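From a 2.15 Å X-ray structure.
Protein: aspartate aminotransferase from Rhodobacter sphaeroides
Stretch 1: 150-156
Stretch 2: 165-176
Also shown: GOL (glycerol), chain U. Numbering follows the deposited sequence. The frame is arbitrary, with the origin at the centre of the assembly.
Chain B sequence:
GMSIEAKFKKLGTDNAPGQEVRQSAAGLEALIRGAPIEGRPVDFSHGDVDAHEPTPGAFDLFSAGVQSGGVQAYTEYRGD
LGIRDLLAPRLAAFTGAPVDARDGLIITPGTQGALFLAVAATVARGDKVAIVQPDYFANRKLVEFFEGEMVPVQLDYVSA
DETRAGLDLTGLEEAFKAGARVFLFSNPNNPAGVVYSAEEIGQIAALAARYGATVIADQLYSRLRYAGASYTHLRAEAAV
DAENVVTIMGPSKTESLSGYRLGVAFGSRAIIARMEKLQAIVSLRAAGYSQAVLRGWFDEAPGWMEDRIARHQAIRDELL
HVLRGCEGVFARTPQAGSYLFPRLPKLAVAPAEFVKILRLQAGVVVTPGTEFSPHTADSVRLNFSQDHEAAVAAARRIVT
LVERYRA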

# COMPACT_ATOMS: atom_id res chain seq x y z
N MSE B 150 -12.98 7.67 -18.72
CA MSE B 150 -13.27 6.30 -19.16
C MSE B 150 -14.02 6.31 -20.47
O MSE B 150 -15.01 7.05 -20.62
CB MSE B 150 -14.12 5.54 -18.13
CG MSE B 150 -14.80 4.23 -18.70
SE MSE B 150 -15.58 3.18 -17.30
CE MSE B 150 -17.21 4.22 -17.15
N VAL B 151 -13.57 5.47 -21.41
CA VAL B 151 -14.32 5.13 -22.62
C VAL B 151 -14.67 3.65 -22.48
O VAL B 151 -13.78 2.80 -22.44
CB VAL B 151 -13.48 5.37 -23.89
CG1 VAL B 151 -14.34 5.07 -25.20
CG2 VAL B 151 -12.94 6.82 -23.91
N PRO B 152 -15.96 3.34 -22.23
CA PRO B 152 -16.32 1.95 -21.98
C PRO B 152 -16.27 1.09 -23.26
O PRO B 152 -16.46 1.59 -24.34
CB PRO B 152 -17.75 2.05 -21.45
CG PRO B 152 -18.28 3.30 -22.00
CD PRO B 152 -17.12 4.24 -22.07
N VAL B 153 -15.92 -0.17 -23.08
CA VAL B 153 -15.94 -1.18 -24.11
C VAL B 153 -16.81 -2.30 -23.58
O VAL B 153 -16.52 -2.88 -22.52
CB VAL B 153 -14.54 -1.72 -24.36
CG1 VAL B 153 -14.56 -2.80 -25.49
CG2 VAL B 153 -13.56 -0.56 -24.70
N GLN B 154 -17.90 -2.61 -24.29
CA GLN B 154 -18.84 -3.64 -23.83
C GLN B 154 -18.19 -5.02 -23.89
O GLN B 154 -17.52 -5.37 -24.88
CB GLN B 154 -20.12 -3.61 -24.71
CG GLN B 154 -21.24 -4.53 -24.26
CD GLN B 154 -21.81 -4.14 -22.90
OE1 GLN B 154 -22.00 -2.96 -22.60
NE2 GLN B 154 -22.07 -5.12 -22.08
N LEU B 155 -18.37 -5.79 -22.82
CA LEU B 155 -18.18 -7.23 -22.85
C LEU B 155 -19.53 -7.86 -23.04
O LEU B 155 -20.32 -7.91 -22.10
CB LEU B 155 -17.55 -7.75 -21.53
CG LEU B 155 -17.10 -9.23 -21.47
CD1 LEU B 155 -15.97 -9.50 -22.45
CD2 LEU B 155 -16.68 -9.64 -20.02
N ASP B 156 -19.78 -8.38 -24.24
CA ASP B 156 -21.02 -9.04 -24.54
C ASP B 156 -20.89 -10.52 -24.16
O ASP B 156 -20.90 -11.40 -25.00
CB ASP B 156 -21.42 -8.85 -26.03
CG ASP B 156 -21.97 -7.44 -26.31
OD1 ASP B 156 -22.89 -7.00 -25.60
OD2 ASP B 156 -21.45 -6.76 -27.22
C1 GOL U . -18.63 0.17 -26.92
O1 GOL U . -18.68 -1.22 -26.69
C2 GOL U . -20.03 0.81 -26.88
O2 GOL U . -19.90 2.22 -26.96
C3 GOL U . -20.80 0.43 -25.59
O3 GOL U . -20.04 0.70 -24.42
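Stretch 2 (165-176) AGLDLTGLEEAF

Stretch 2 runs back along stretch 1 from its far end: A165 to D168 are loop, extended only at L167 and D168, and the helix starting at L169 continues past F176. Its axis makes 164° with that of strand 150-154, nearly antiparallel, and the two approach to 7.2 Å.

M150 makes no contact. V151 faces the helix, its CG1 3.7 Å from CB of A175, and the CA atoms of the pair are 6.1 Å apart. P152 points away. V153, the most covered residue, meets the helix start: its CG1 lies 3.5 Å from L167 CD1 and 3.3 Å from D168 O, while its CG2 reaches L172 CD1 at 4.1 Å. G171, without a side chain, passes with G171 CA 5.5 Å from V153 CA.

At Q154 contact becomes polar. D168 N donates to Q154 O (2.9 Å, 165°), and Q154 N donates to glycerol O1 (2.9 Å), which in turn donates to D168 OD2 (2.7 Å). The other carboxylate oxygen, D168 OD1, caps the helix by accepting from G171 N at 2.9 Å.

L155 pairs with L167 in a single antiparallel bridge, CA to CA 4.4 Å, and its CD1 packs 3.9 Å from A165 CB. D156 N donates to G166 O (2.8 Å, 148°), completing the bridge. G166 has phi/psi of 108/22, and an ideal CB there would lie 2.3 Å from D156 O.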

# COMPACT_ATOMS: atom_id res chain seq x y z
N ALA B 165 -14.78 -14.56 -24.87
CA ALA B 165 -15.29 -13.76 -23.78
C ALA B 165 -16.44 -12.88 -24.25
O ALA B 165 -17.40 -12.70 -23.53
CB ALA B 165 -14.21 -12.92 -23.19
N GLY B 166 -16.32 -12.32 -25.45
CA GLY B 166 -17.36 -11.51 -26.06
C GLY B 166 -17.04 -10.02 -26.11
O GLY B 166 -17.96 -9.20 -26.21
N LEU B 167 -15.75 -9.66 -26.04
CA LEU B 167 -15.36 -8.24 -26.09
C LEU B 167 -15.76 -7.63 -27.43
O LEU B 167 -15.57 -8.25 -28.49
CB LEU B 167 -13.84 -8.07 -25.89
CG LEU B 167 -13.34 -6.62 -25.64
CD1 LEU B 167 -13.88 -6.04 -24.33
CD2 LEU B 167 -11.82 -6.56 -25.64
N ASP B 168 -16.32 -6.42 -27.36
CA ASP B 168 -16.60 -5.60 -28.53
C ASP B 168 -15.30 -4.96 -29.05
O ASP B 168 -14.94 -3.85 -28.64
CB ASP B 168 -17.64 -4.53 -28.17
CG ASP B 168 -17.90 -3.55 -29.30
OD1 ASP B 168 -17.48 -3.81 -30.46
OD2 ASP B 168 -18.47 -2.48 -29.02
N LEU B 169 -14.64 -5.65 -29.98
CA LEU B 169 -13.32 -5.21 -30.47
C LEU B 169 -13.41 -3.97 -31.35
O LEU B 169 -12.49 -3.15 -31.35
CB LEU B 169 -12.60 -6.34 -31.20
CG LEU B 169 -12.23 -7.54 -30.27
CD1 LEU B 169 -12.05 -8.82 -31.09
CD2 LEU B 169 -11.00 -7.26 -29.42
N THR B 170 -14.52 -3.82 -32.06
CA THR B 170 -14.78 -2.59 -32.77
C THR B 170 -14.90 -1.40 -31.79
O THR B 170 -14.36 -0.34 -32.04
CB THR B 170 -16.05 -2.68 -33.63
OG1 THR B 170 -16.11 -3.97 -34.29
CG2 THR B 170 -16.07 -1.57 -34.69
N GLY B 171 -15.57 -1.62 -30.66
CA GLY B 171 -15.64 -0.63 -29.58
C GLY B 171 -14.27 -0.25 -29.01
O GLY B 171 -14.02 0.92 -28.74
N LEU B 172 -13.38 -1.22 -28.85
CA LEU B 172 -12.01 -0.95 -28.37
C LEU B 172 -11.27 -0.08 -29.38
O LEU B 172 -10.67 0.94 -29.01
CB LEU B 172 -11.25 -2.23 -28.16
CG LEU B 172 -9.82 -2.10 -27.62
CD1 LEU B 172 -9.81 -1.26 -26.30
CD2 LEU B 172 -9.23 -3.48 -27.41
N GLU B 173 -11.32 -0.49 -30.65
CA GLU B 173 -10.71 0.25 -31.70
C GLU B 173 -11.20 1.68 -31.75
O GLU B 173 -10.41 2.58 -31.90
CB GLU B 173 -10.94 -0.41 -33.06
CG GLU B 173 -10.30 0.39 -34.18
CD GLU B 173 -10.26 -0.32 -35.50
OE1 GLU B 173 -10.75 -1.48 -35.59
OE2 GLU B 173 -9.75 0.30 -36.46
N GLU B 174 -12.52 1.86 -31.65
CA GLU B 174 -13.12 3.20 -31.64
C GLU B 174 -12.64 4.03 -30.44
O GLU B 174 -12.38 5.23 -30.58
CB GLU B 174 -14.64 3.11 -31.65
CG GLU B 174 -15.29 2.57 -32.97
CD GLU B 174 -15.02 3.45 -34.16
OE1 GLU B 174 -15.31 4.67 -34.09
OE2 GLU B 174 -14.53 2.91 -35.19
N ALA B 175 -12.48 3.39 -29.28
CA ALA B 175 -11.87 4.01 -28.12
C ALA B 175 -10.48 4.55 -28.44
O ALA B 175 -10.17 5.67 -28.14
CB ALA B 175 -11.79 3.00 -26.94
N PHE B 176 -9.65 3.73 -29.09
CA PHE B 176 -8.31 4.15 -29.45
C PHE B 176 -8.35 5.24 -30.52
O PHE B 176 -7.57 6.17 -30.44
CB PHE B 176 -7.45 2.98 -29.98
CG PHE B 176 -7.09 1.93 -28.94
CD1 PHE B 176 -6.91 2.24 -27.58
CD2 PHE B 176 -6.90 0.61 -29.34
CE1 PHE B 176 -6.57 1.29 -26.69
CE2 PHE B 176 -6.55 -0.36 -28.43
CZ PHE B 176 -6.36 -0.02 -27.11